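Local coordinates for protein toll-like receptor 13 (Mus musculus, PDB 4Z0C) that recognises bacterial 23S rRNA through its leucine-rich-repeat ectodomain and signals through MYD88 and TRAF6 to activate NF-kappa-B and the inflammatory response, at residues 160-165 with 183-188; 166-171 with 187-192; 207-212 with 231-236. One frame throughout, in Å; residues are numbered along the deposited sequence.

Contact 1. Residues 160-165 with 183-188. With NAG (2-acetamido-2-deoxy-beta-D-glucopyranose), chain M; NAG (2-acetamido-2-deoxy-beta-D-glucopyranose), chain F; NAG (2-acetamido-2-deoxy-beta-D-glucopyranose), chain N.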
loop_
_atom_site.group_PDB
_atom_site.type_symbol
_atom_site.label_atom_id
_atom_site.label_comp_id
_atom_site.label_asym_id
_atom_site.label_seq_id
_atom_site.Cartn_x
_atom_site.Cartn_y
_atom_site.Cartn_z
ATOM N N ARG A 160 -16.706 33.479 -27.046
ATOM C CA ARG A 160 -17.049 32.897 -25.757
ATOM C C ARG A 160 -16.687 33.841 -24.625
ATOM O O ARG A 160 -15.547 34.287 -24.511
ATOM C CB ARG A 160 -16.344 31.551 -25.578
ATOM C CG ARG A 160 -16.670 30.585 -26.690
ATOM C CD ARG A 160 -16.225 29.185 -26.402
ATOM N NE ARG A 160 -16.526 28.324 -27.540
ATOM C CZ ARG A 160 -16.656 27.004 -27.470
ATOM N NH1 ARG A 160 -16.501 26.379 -26.303
ATOM N NH2 ARG A 160 -16.944 26.313 -28.567
ATOM N N LEU A 161 -17.664 34.147 -23.791
ATOM C CA LEU A 161 -17.455 35.078 -22.702
ATOM C C LEU A 161 -17.887 34.417 -21.402
ATOM O O LEU A 161 -19.034 33.998 -21.249
ATOM C CB LEU A 161 -18.253 36.362 -22.930
ATOM C CG LEU A 161 -18.118 37.392 -21.809
ATOM C CD1 LEU A 161 -16.643 37.760 -21.627
ATOM C CD2 LEU A 161 -18.962 38.637 -22.105
ATOM N N ASP A 162 -16.954 34.291 -20.470
ATOM C CA ASP A 162 -17.265 33.608 -19.239
ATOM C C ASP A 162 -17.207 34.531 -18.031
ATOM O O ASP A 162 -16.136 35.007 -17.653
ATOM C CB ASP A 162 -16.327 32.430 -19.022
ATOM C CG ASP A 162 -16.884 31.444 -18.014
ATOM O OD1 ASP A 162 -18.093 31.538 -17.703
ATOM O OD2 ASP A 162 -16.128 30.593 -17.513
ATOM N N LEU A 163 -18.362 34.732 -17.401
ATOM C CA LEU A 163 -18.449 35.532 -16.188
ATOM C C LEU A 163 -18.900 34.691 -14.987
ATOM O O LEU A 163 -19.403 35.236 -14.004
ATOM C CB LEU A 163 -19.417 36.698 -16.410
ATOM C CG LEU A 163 -18.988 37.764 -17.428
ATOM C CD1 LEU A 163 -20.174 38.622 -17.876
ATOM C CD2 LEU A 163 -17.930 38.648 -16.794
ATOM N N THR A 164 -18.693 33.374 -15.044
ATOM C CA THR A 164 -19.141 32.523 -13.944
ATOM C C THR A 164 -18.507 32.929 -12.616
ATOM O O THR A 164 -17.386 33.392 -12.589
ATOM C CB THR A 164 -19.016 31.001 -14.226
ATOM O OG1 THR A 164 -18.947 30.288 -12.986
ATOM C CG2 THR A 164 -17.793 30.700 -14.954
ATOM N N ASN A 165 -19.270 32.823 -11.533
ATOM C CA ASN A 165 -18.805 33.222 -10.201
ATOM C C ASN A 165 -18.353 34.678 -10.088
ATOM O O ASN A 165 -17.196 34.959 -9.791
ATOM C CB ASN A 165 -17.713 32.279 -9.675
ATOM C CG ASN A 165 -18.195 30.865 -9.567
ATOM O OD1 ASN A 165 -19.399 30.629 -9.495
ATOM N ND2 ASN A 165 -17.264 29.910 -9.556
ATOM N N HIS A 183 -21.152 31.659 -27.004
ATOM C CA HIS A 183 -21.286 31.145 -25.641
ATOM C C HIS A 183 -21.202 32.258 -24.612
ATOM O O HIS A 183 -20.257 33.061 -24.616
ATOM C CB HIS A 183 -20.185 30.128 -25.325
ATOM C CG HIS A 183 -20.268 28.869 -26.129
ATOM N ND1 HIS A 183 -20.174 28.853 -27.505
ATOM C CD2 HIS A 183 -20.428 27.581 -25.747
ATOM C CE1 HIS A 183 -20.285 27.610 -27.937
ATOM N NE2 HIS A 183 -20.435 26.819 -26.891
ATOM N N LEU A 184 -22.157 32.262 -23.692
ATOM C CA LEU A 184 -22.165 33.260 -22.641
ATOM C C LEU A 184 -22.599 32.607 -21.332
ATOM O O LEU A 184 -23.551 31.837 -21.301
ATOM C CB LEU A 184 -23.120 34.394 -23.018
ATOM C CG LEU A 184 -23.358 35.519 -22.013
ATOM C CD1 LEU A 184 -22.087 36.326 -21.786
ATOM C CD2 LEU A 184 -24.505 36.402 -22.488
ATOM N N SER A 185 -21.899 32.907 -20.247
ATOM C CA SER A 185 -22.250 32.306 -18.981
ATOM C C SER A 185 -22.329 33.292 -17.827
ATOM O O SER A 185 -21.391 34.049 -17.592
ATOM C CB SER A 185 -21.265 31.180 -18.638
ATOM O OG SER A 185 -21.559 30.659 -17.355
ATOM N N PHE A 186 -23.451 33.268 -17.109
ATOM C CA PHE A 186 -23.610 34.025 -15.860
ATOM C C PHE A 186 -23.685 33.099 -14.634
ATOM O O PHE A 186 -24.217 33.485 -13.589
ATOM C CB PHE A 186 -24.890 34.871 -15.894
ATOM C CG PHE A 186 -24.876 35.943 -16.928
ATOM C CD1 PHE A 186 -24.258 37.165 -16.674
ATOM C CD2 PHE A 186 -25.471 35.734 -18.160
ATOM C CE1 PHE A 186 -24.229 38.163 -17.638
ATOM C CE2 PHE A 186 -25.443 36.723 -19.128
ATOM C CZ PHE A 186 -24.818 37.938 -18.863
ATOM N N GLU A 187 -23.184 31.876 -14.769
ATOM C CA GLU A 187 -23.271 30.903 -13.687
ATOM C C GLU A 187 -22.699 31.456 -12.381
ATOM O O GLU A 187 -21.631 32.052 -12.360
ATOM C CB GLU A 187 -22.540 29.608 -14.071
ATOM C CG GLU A 187 -22.463 28.586 -12.955
ATOM C CD GLU A 187 -21.501 27.449 -13.260
ATOM O OE1 GLU A 187 -21.337 27.122 -14.458
ATOM O OE2 GLU A 187 -20.925 26.871 -12.303
ATOM N N GLY A 188 -23.429 31.271 -11.292
ATOM C CA GLY A 188 -22.908 31.586 -9.977
ATOM C C GLY A 188 -22.798 33.070 -9.713
ATOM O O GLY A 188 -21.953 33.518 -8.947
HETATM C C1 NAG M . -17.783 28.620 -9.183
HETATM C C2 NAG M . -16.594 27.728 -9.550
HETATM C C3 NAG M . -16.833 26.296 -9.079
HETATM C C4 NAG M . -17.081 26.312 -7.577
HETATM C C5 NAG M . -18.252 27.246 -7.244
HETATM C C6 NAG M . -18.351 27.379 -5.729
HETATM C C7 NAG M . -15.355 28.492 -11.525
HETATM C C8 NAG M . -15.171 28.379 -13.015
HETATM N N2 NAG M . -16.349 27.762 -10.980
HETATM O O3 NAG M . -15.735 25.464 -9.372
HETATM O O4 NAG M . -17.290 24.996 -7.078
HETATM O O5 NAG M . -18.097 28.549 -7.803
HETATM O O6 NAG M . -17.034 27.467 -5.215
HETATM O O7 NAG M . -14.623 29.250 -10.874
HETATM C C1 NAG F . -25.434 23.678 -16.389
HETATM C C2 NAG F . -24.825 22.416 -16.985
HETATM C C3 NAG F . -24.261 21.491 -15.905
HETATM C C4 NAG F . -23.380 22.287 -14.959
HETATM C C5 NAG F . -24.273 23.377 -14.378
HETATM C C6 NAG F . -23.658 24.146 -13.222
HETATM C C7 NAG F . -25.601 21.452 -19.014
HETATM C C8 NAG F . -26.615 20.639 -19.764
HETATM N N2 NAG F . -25.849 21.731 -17.744
HETATM O O3 NAG F . -23.549 20.425 -16.482
HETATM O O4 NAG F . -22.822 21.442 -13.983
HETATM O O5 NAG F . -24.544 24.249 -15.447
HETATM O O6 NAG F . -22.304 24.356 -13.546
HETATM O O7 NAG F . -24.565 21.841 -19.545
HETATM C C1 NAG N . -23.572 24.137 -25.951
HETATM C C2 NAG N . -22.654 23.198 -25.154
HETATM C C3 NAG N . -22.502 21.847 -25.828
HETATM C C4 NAG N . -23.863 21.228 -26.090
HETATM C C5 NAG N . -24.687 22.199 -26.921
HETATM C C6 NAG N . -26.064 21.572 -27.158
HETATM C C7 NAG N . -20.914 24.244 -23.840
HETATM C C8 NAG N . -19.432 24.463 -23.704
HETATM N N2 NAG N . -21.325 23.750 -24.999
HETATM O O3 NAG N . -21.710 21.024 -25.011
HETATM O O4 NAG N . -23.744 20.006 -26.793
HETATM O O5 NAG N . -24.792 23.476 -26.289
HETATM O O6 NAG N . -26.820 22.383 -28.024
HETATM O O7 NAG N . -21.696 24.517 -22.928
#

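Contact 2. Residues 166-171 with 187-192. With NAG (2-acetamido-2-deoxy-beta-D-glucopyranose), chain F.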
loop_
_atom_site.group_PDB
_atom_site.type_symbol
_atom_site.label_atom_id
_atom_site.label_comp_id
_atom_site.label_asym_id
_atom_site.label_seq_id
_atom_site.Cartn_x
_atom_site.Cartn_y
_atom_site.Cartn_z
ATOM N N ASN A 166 -19.285 35.590 -10.331
ATOM C CA ASN A 166 -19.096 37.007 -10.054
ATOM C C ASN A 166 -20.310 37.527 -9.275
ATOM O O ASN A 166 -21.067 36.741 -8.717
ATOM C CB ASN A 166 -18.893 37.794 -11.351
ATOM C CG ASN A 166 -17.495 37.616 -11.935
ATOM O OD1 ASN A 166 -16.531 38.205 -11.449
ATOM N ND2 ASN A 166 -17.393 36.837 -13.007
ATOM N N SER A 167 -20.501 38.844 -9.255
ATOM C CA SER A 167 -21.565 39.461 -8.467
ATOM C C SER A 167 -22.536 40.294 -9.315
ATOM O O SER A 167 -23.073 41.311 -8.854
ATOM C CB SER A 167 -20.969 40.346 -7.378
ATOM O OG SER A 167 -20.323 39.565 -6.406
ATOM N N ILE A 168 -22.747 39.879 -10.558
ATOM C CA ILE A 168 -23.675 40.582 -11.424
ATOM C C ILE A 168 -25.120 40.375 -10.952
ATOM O O ILE A 168 -25.587 39.249 -10.753
ATOM C CB ILE A 168 -23.508 40.148 -12.880
ATOM C CG1 ILE A 168 -22.118 40.557 -13.376
ATOM C CG2 ILE A 168 -24.539 40.811 -13.748
ATOM C CD1 ILE A 168 -21.787 40.072 -14.776
ATOM N N MET A 169 -25.829 41.483 -10.789
ATOM C CA MET A 169 -27.163 41.467 -10.217
ATOM C C MET A 169 -28.142 41.871 -11.299
ATOM O O MET A 169 -29.258 41.363 -11.349
ATOM C CB MET A 169 -27.241 42.449 -9.047
ATOM C CG MET A 169 -28.437 42.262 -8.129
ATOM S SD MET A 169 -28.155 42.994 -6.502
ATOM C CE MET A 169 -26.593 42.240 -6.048
ATOM N N TYR A 170 -27.717 42.794 -12.163
ATOM C CA TYR A 170 -28.578 43.279 -13.236
ATOM C C TYR A 170 -27.915 43.260 -14.609
ATOM O O TYR A 170 -26.716 43.490 -14.730
ATOM C CB TYR A 170 -29.042 44.701 -12.916
ATOM C CG TYR A 170 -29.800 44.779 -11.618
ATOM C CD1 TYR A 170 -31.067 44.227 -11.511
ATOM C CD2 TYR A 170 -29.248 45.387 -10.491
ATOM C CE1 TYR A 170 -31.768 44.268 -10.330
ATOM C CE2 TYR A 170 -29.954 45.440 -9.295
ATOM C CZ TYR A 170 -31.217 44.881 -9.230
ATOM O OH TYR A 170 -31.947 44.906 -8.066
ATOM N N LEU A 171 -28.708 43.013 -15.647
ATOM C CA LEU A 171 -28.225 43.176 -17.011
ATOM C C LEU A 171 -28.245 44.655 -17.411
ATOM O O LEU A 171 -28.683 45.504 -16.638
ATOM C CB LEU A 171 -29.046 42.341 -18.003
ATOM C CG LEU A 171 -28.790 40.834 -18.116
ATOM C CD1 LEU A 171 -27.663 40.383 -17.192
ATOM C CD2 LEU A 171 -30.056 40.040 -17.886
ATOM N N GLU A 187 -23.184 31.876 -14.769
ATOM C CA GLU A 187 -23.271 30.903 -13.687
ATOM C C GLU A 187 -22.699 31.456 -12.381
ATOM O O GLU A 187 -21.631 32.052 -12.360
ATOM C CB GLU A 187 -22.540 29.608 -14.071
ATOM C CG GLU A 187 -22.463 28.586 -12.955
ATOM C CD GLU A 187 -21.501 27.449 -13.260
ATOM O OE1 GLU A 187 -21.337 27.122 -14.458
ATOM O OE2 GLU A 187 -20.925 26.871 -12.303
ATOM N N GLY A 188 -23.429 31.271 -11.292
ATOM C CA GLY A 188 -22.908 31.586 -9.977
ATOM C C GLY A 188 -22.798 33.070 -9.713
ATOM O O GLY A 188 -21.953 33.518 -8.947
ATOM N N ASN A 189 -23.679 33.834 -10.332
ATOM C CA ASN A 189 -23.803 35.241 -10.001
ATOM C C ASN A 189 -25.015 35.452 -9.107
ATOM O O ASN A 189 -25.478 34.525 -8.433
ATOM C CB ASN A 189 -23.928 36.073 -11.267
ATOM C CG ASN A 189 -22.606 36.315 -11.921
ATOM O OD1 ASN A 189 -21.981 37.343 -11.695
ATOM N ND2 ASN A 189 -22.166 35.373 -12.745
ATOM N N LYS A 190 -25.548 36.662 -9.113
ATOM C CA LYS A 190 -26.710 36.951 -8.286
ATOM C C LYS A 190 -27.778 37.714 -9.067
ATOM O O LYS A 190 -28.339 38.697 -8.586
ATOM C CB LYS A 190 -26.298 37.663 -6.991
ATOM C CG LYS A 190 -24.911 38.248 -7.030
ATOM C CD LYS A 190 -24.195 38.035 -5.720
ATOM C CE LYS A 190 -24.852 38.845 -4.627
ATOM N NZ LYS A 190 -24.614 40.312 -4.781
ATOM N N LEU A 191 -28.027 37.241 -10.288
ATOM C CA LEU A 191 -28.989 37.844 -11.209
ATOM C C LEU A 191 -30.396 37.939 -10.655
ATOM O O LEU A 191 -30.933 36.951 -10.157
ATOM C CB LEU A 191 -29.057 37.043 -12.506
ATOM C CG LEU A 191 -27.876 37.183 -13.454
ATOM C CD1 LEU A 191 -28.056 36.238 -14.632
ATOM C CD2 LEU A 191 -27.770 38.619 -13.914
ATOM N N ARG A 192 -31.001 39.118 -10.789
ATOM C CA ARG A 192 -32.392 39.328 -10.401
ATOM C C ARG A 192 -33.262 39.316 -11.641
ATOM O O ARG A 192 -34.478 39.250 -11.542
ATOM C CB ARG A 192 -32.571 40.663 -9.676
ATOM C CG ARG A 192 -31.821 40.786 -8.367
ATOM C CD ARG A 192 -32.696 40.491 -7.161
ATOM N NE ARG A 192 -31.926 40.590 -5.922
ATOM C CZ ARG A 192 -31.723 41.721 -5.253
ATOM N NH1 ARG A 192 -31.006 41.717 -4.138
ATOM N NH2 ARG A 192 -32.226 42.862 -5.705
HETATM C C1 NAG F . -25.434 23.678 -16.389
HETATM C C2 NAG F . -24.825 22.416 -16.985
HETATM C C3 NAG F . -24.261 21.491 -15.905
HETATM C C4 NAG F . -23.380 22.287 -14.959
HETATM C C5 NAG F . -24.273 23.377 -14.378
HETATM C C6 NAG F . -23.658 24.146 -13.222
HETATM C C7 NAG F . -25.601 21.452 -19.014
HETATM C C8 NAG F . -26.615 20.639 -19.764
HETATM N N2 NAG F . -25.849 21.731 -17.744
HETATM O O3 NAG F . -23.549 20.425 -16.482
HETATM O O4 NAG F . -22.822 21.442 -13.983
HETATM O O5 NAG F . -24.544 24.249 -15.447
HETATM O O6 NAG F . -22.304 24.356 -13.546
HETATM O O7 NAG F . -24.565 21.841 -19.545
#

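Contact 3. Residues 207-212 with 231-236. With NAG (2-acetamido-2-deoxy-beta-D-glucopyranose), chain F.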
loop_
_atom_site.group_PDB
_atom_site.type_symbol
_atom_site.label_atom_id
_atom_site.label_comp_id
_atom_site.label_asym_id
_atom_site.label_seq_id
_atom_site.Cartn_x
_atom_site.Cartn_y
_atom_site.Cartn_z
ATOM N N LEU A 207 -26.345 29.621 -23.471
ATOM C CA LEU A 207 -26.478 30.582 -22.386
ATOM C C LEU A 207 -26.621 29.865 -21.073
ATOM O O LEU A 207 -27.402 28.923 -20.955
ATOM C CB LEU A 207 -27.706 31.464 -22.587
ATOM C CG LEU A 207 -28.049 32.396 -21.417
ATOM C CD1 LEU A 207 -26.978 33.455 -21.188
ATOM C CD2 LEU A 207 -29.466 33.018 -21.570
ATOM N N SER A 208 -25.884 30.317 -20.074
ATOM C CA SER A 208 -26.083 29.790 -18.734
ATOM C C SER A 208 -26.400 30.886 -17.743
ATOM O O SER A 208 -25.735 31.918 -17.724
ATOM C CB SER A 208 -24.857 28.986 -18.250
ATOM O OG SER A 208 -25.085 28.582 -16.915
ATOM N N ALA A 209 -27.426 30.671 -16.933
ATOM C CA ALA A 209 -27.714 31.586 -15.837
ATOM C C ALA A 209 -27.859 30.761 -14.574
ATOM O O ALA A 209 -28.515 31.173 -13.623
ATOM C CB ALA A 209 -28.990 32.398 -16.113
ATOM N N SER A 210 -27.202 29.606 -14.562
ATOM C CA SER A 210 -27.287 28.658 -13.459
ATOM C C SER A 210 -26.764 29.200 -12.119
ATOM O O SER A 210 -25.911 30.078 -12.089
ATOM C CB SER A 210 -26.559 27.367 -13.837
ATOM O OG SER A 210 -25.351 27.258 -13.124
ATOM N N ARG A 211 -27.323 28.688 -11.021
ATOM C CA ARG A 211 -26.900 29.015 -9.653
ATOM C C ARG A 211 -26.882 30.511 -9.345
ATOM O O ARG A 211 -25.869 31.032 -8.881
ATOM C CB ARG A 211 -25.512 28.419 -9.364
ATOM C CG ARG A 211 -25.352 26.946 -9.760
ATOM C CD ARG A 211 -23.876 26.571 -9.875
ATOM N NE ARG A 211 -23.338 26.323 -8.549
ATOM C CZ ARG A 211 -22.588 27.180 -7.866
ATOM N NH1 ARG A 211 -22.260 28.360 -8.388
ATOM N NH2 ARG A 211 -22.164 26.850 -6.651
ATOM N N ASN A 212 -28.007 31.192 -9.539
ATOM C CA ASN A 212 -28.037 32.649 -9.376
ATOM C C ASN A 212 -28.734 33.254 -8.155
ATOM O O ASN A 212 -29.177 34.396 -8.209
ATOM C CB ASN A 212 -28.535 33.346 -10.653
ATOM C CG ASN A 212 -27.404 33.701 -11.606
ATOM O OD1 ASN A 212 -26.808 34.776 -11.509
ATOM N ND2 ASN A 212 -27.122 32.810 -12.544
ATOM N N LEU A 231 -30.098 26.111 -22.936
ATOM C CA LEU A 231 -30.367 27.084 -21.897
ATOM C C LEU A 231 -30.137 26.377 -20.570
ATOM O O LEU A 231 -30.714 25.337 -20.319
ATOM C CB LEU A 231 -31.803 27.637 -22.023
ATOM C CG LEU A 231 -32.254 28.604 -20.932
ATOM C CD1 LEU A 231 -31.350 29.814 -20.904
ATOM C CD2 LEU A 231 -33.711 29.005 -21.138
ATOM N N ASN A 232 -29.249 26.922 -19.748
ATOM C CA ASN A 232 -28.909 26.306 -18.480
ATOM C C ASN A 232 -29.468 27.101 -17.316
ATOM O O ASN A 232 -28.972 28.177 -16.993
ATOM C CB ASN A 232 -27.384 26.170 -18.355
ATOM C CG ASN A 232 -26.975 25.159 -17.303
ATOM O OD1 ASN A 232 -27.708 24.919 -16.344
ATOM N ND2 ASN A 232 -25.803 24.547 -17.489
ATOM N N LEU A 233 -30.513 26.565 -16.703
ATOM C CA LEU A 233 -31.163 27.195 -15.559
ATOM C C LEU A 233 -31.031 26.317 -14.296
ATOM O O LEU A 233 -31.877 26.363 -13.396
ATOM C CB LEU A 233 -32.643 27.434 -15.877
ATOM C CG LEU A 233 -32.991 28.444 -16.979
ATOM C CD1 LEU A 233 -34.488 28.540 -17.128
ATOM C CD2 LEU A 233 -32.359 29.819 -16.772
ATOM N N SER A 234 -29.996 25.489 -14.264
ATOM C CA SER A 234 -29.720 24.592 -13.129
ATOM C C SER A 234 -29.436 25.361 -11.835
ATOM O O SER A 234 -28.488 26.149 -11.770
ATOM C CB SER A 234 -28.545 23.660 -13.457
ATOM O OG SER A 234 -28.289 22.752 -12.397
ATOM N N GLY A 235 -30.258 25.134 -10.811
ATOM C CA GLY A 235 -30.066 25.792 -9.528
ATOM C C GLY A 235 -30.536 27.236 -9.514
ATOM O O GLY A 235 -30.277 27.985 -8.566
ATOM N N THR A 236 -31.235 27.631 -10.569
ATOM C CA THR A 236 -31.739 28.996 -10.677
ATOM C C THR A 236 -33.230 29.025 -10.407
ATOM O O THR A 236 -33.997 28.314 -11.062
ATOM C CB THR A 236 -31.500 29.568 -12.066
ATOM O OG1 THR A 236 -30.093 29.603 -12.325
ATOM C CG2 THR A 236 -32.072 30.970 -12.162
HETATM C C1 NAG F . -25.434 23.678 -16.389
HETATM C C2 NAG F . -24.825 22.416 -16.985
HETATM C C3 NAG F . -24.261 21.491 -15.905
HETATM C C4 NAG F . -23.380 22.287 -14.959
HETATM C C5 NAG F . -24.273 23.377 -14.378
HETATM C C6 NAG F . -23.658 24.146 -13.222
HETATM C C7 NAG F . -25.601 21.452 -19.014
HETATM C C8 NAG F . -26.615 20.639 -19.764
HETATM N N2 NAG F . -25.849 21.731 -17.744
HETATM O O3 NAG F . -23.549 20.425 -16.482
HETATM O O4 NAG F . -22.822 21.442 -13.983
HETATM O O5 NAG F . -24.544 24.249 -15.447
HETATM O O6 NAG F . -22.304 24.356 -13.546
HETATM O O7 NAG F . -24.565 21.841 -19.545
#

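Contact 1. Residues 160-165 with 183-188
Glu187 O takes two hydrogen bonds and a CA-H...O contact from the facing segment. The bond from Asn165 N to Glu187 O is the principal one, 2.6 Å, nearly straight and in the carbonyl plane; that from Thr164 OG1 to Glu187 O is weak, and Thr164 CA lies 3.0 Å from Glu187 O. Upstream the chains run parallel, their strand directions 7° apart, and Leu161 uses both its N and its O: the N donates to His183 O at 2.9 Å while the O accepts from Ser185 N. Leu163 N donates to Ser185 O. This is the parallel ladder of a leucine-rich-repeat solenoid, with strand 160-162 from LRR 6 and strand 183-185 from LRR 7. On one face Leu161 CD2 lies beside Leu184 CD1 at 3.9 Å. On the other, Arg160, extended from CG to NE, lays its guanidinium flat on the His183 ring, planes 15° apart and centres 3.8 Å apart; the acetamido C7 of NAG of chain N lies in plane at the edge of that ring. Ser185 OG accepts from Glu187 N in an ST turn (3.3 Å, 168° at the hydrogen). The extended Glu187 side chain runs alongside Thr164 and ends with OE1 and OE2 both 3.1 Å from O6 of NAG of chain F, while Asn165 ND2 is covalently bonded to C1 of NAG of chain M.

Contact 2. Residues 166-171 with 187-192
Three hydrogen bonds join these irregular segments, and the most telling comes from a side chain: Ile168 N donates to Asn189 OD1 at 2.9 Å, in the plane of the carboxamide and on a lone pair. Asn189 is a rung of the asparagine ladder of leucine-rich repeats, where an inward-turned amide satisfies backbone groups as the chain leaves the strand. Its torsions, CG anti to the carbonyl carbon with chi1 -80°, send OD1 toward 166-168. Packing there is close: Asn166 CB stands 3.1 Å from Asn189 OD1. The two backbone bonds follow in sequence. Lys190 N donates to Ile168 O from above the carbonyl plane, a less direct approach, whereas Arg192 N reaches Met169 O in plane at 2.9 Å and nearly straight (162°).

The next shell is apolar on the inner side. Leu191 CD2 meets Ile168 CG2 at 3.9 Å and Leu171 CD1 at 3.7 Å, the first side by side, the second crossing at about a right angle; Phe145 of helix 145-152 touches both Ile168 and Leu171. What fixes the ladder amide lies further out: Asn189 ND2 donates to Leu163 O and Phe186 O, so both ends of the group are held. Asn166 is its counterpart one repeat earlier, with ND2 bonded to Leu163 O and Leu137 O. Leu191 N, for its part, is taken up by Asn212 OD1 of the following repeat.

On the outer side Met169 and Arg192 run alongside each other, CG to CG at 3.7 Å. Arg192 bends at chi2 (-98°), and Met169 SD sits over one face of its guanidinium, offset toward the rim, 3.9 Å from NH1.

Contact 3. Residues 207-212 with 231-236
Two of the flat groups are carboxamides, and both act through their polar atoms. Asn232 ND2 is covalently bonded to C1 of NAG of chain F, while Asn232 OD1 accepts from Ser234 N in its carbonyl plane (3.1 Å), closing an Asx turn. Asn212 ND2 donates to Ala209 O of its own segment, which lies 21° out of the Asn212 amide plane; the donor stands 70° out of the Ala209 carbonyl plane, at a very short 2.4 Å. That bond is poorly directed, and its length may owe something to the model. ND2 also bonds to Phe186 O of the preceding repeat.

Ala209 O is thus doubly held, because Thr236 OG1 donates to it from the other segment at 2.6 Å, also from above the plane. Thr236 occupies the place in LRR 9 that Asn212 has in LRR 8, so a hydroxyl stands in the asparagine ladder. Its OG1 is anti to the carbonyl carbon, which puts the hydroxyl, not the methyl, on Ala209 O.

Parallel strand bonds lead into this region: Asn232 N donates to Leu207 O at 3.0 Å and Ala209 N to Asn232 O at 2.9 Å, each nearly along the C=O axis. Leu207 CD2 and Leu231 CD1 pack side by side at 3.8 Å on the inner face, with Ser208 and Asn232 on the other. Further on, Arg211 N donates to Ser234 O (2.9 Å). A type II turn runs from Leu233 to Thr236, closed by Thr236 N to Leu233 O, and Gly235 supplies its positive phi (77°).

Chemically, the Asn232 amide is engaged at both branches, which probably fixes the direction in which the sugar leaves the strand; Ser210 OG meets C6 of that NAG at 3.5 Å.

In the fold
All three contacts join successive leucine-rich repeats but sample different depths of the coil. Contacts 1 and 3 hold strands and the turns just after them, and strands 183-185 and 206-208 are themselves neighbours, bonded through Phe186 N to Ser208 O. Contact 3 is buried; contact 1, partly buried, lies nearest the bound RNA, about 9 Å between nearest atoms, and carries the Arg160-His183 stack. Contact 2 continues contact 1 outward, sharing Glu187 and Gly188; it is partly buried, with Lys190, Tyr170 and Arg192 exposed. The asparagine ladder threads all three: Asn166 and Asn189 in contact 2, Asn212 and the Thr236 hydroxyl in contact 3, with contact 1 supplying backbone carbonyls.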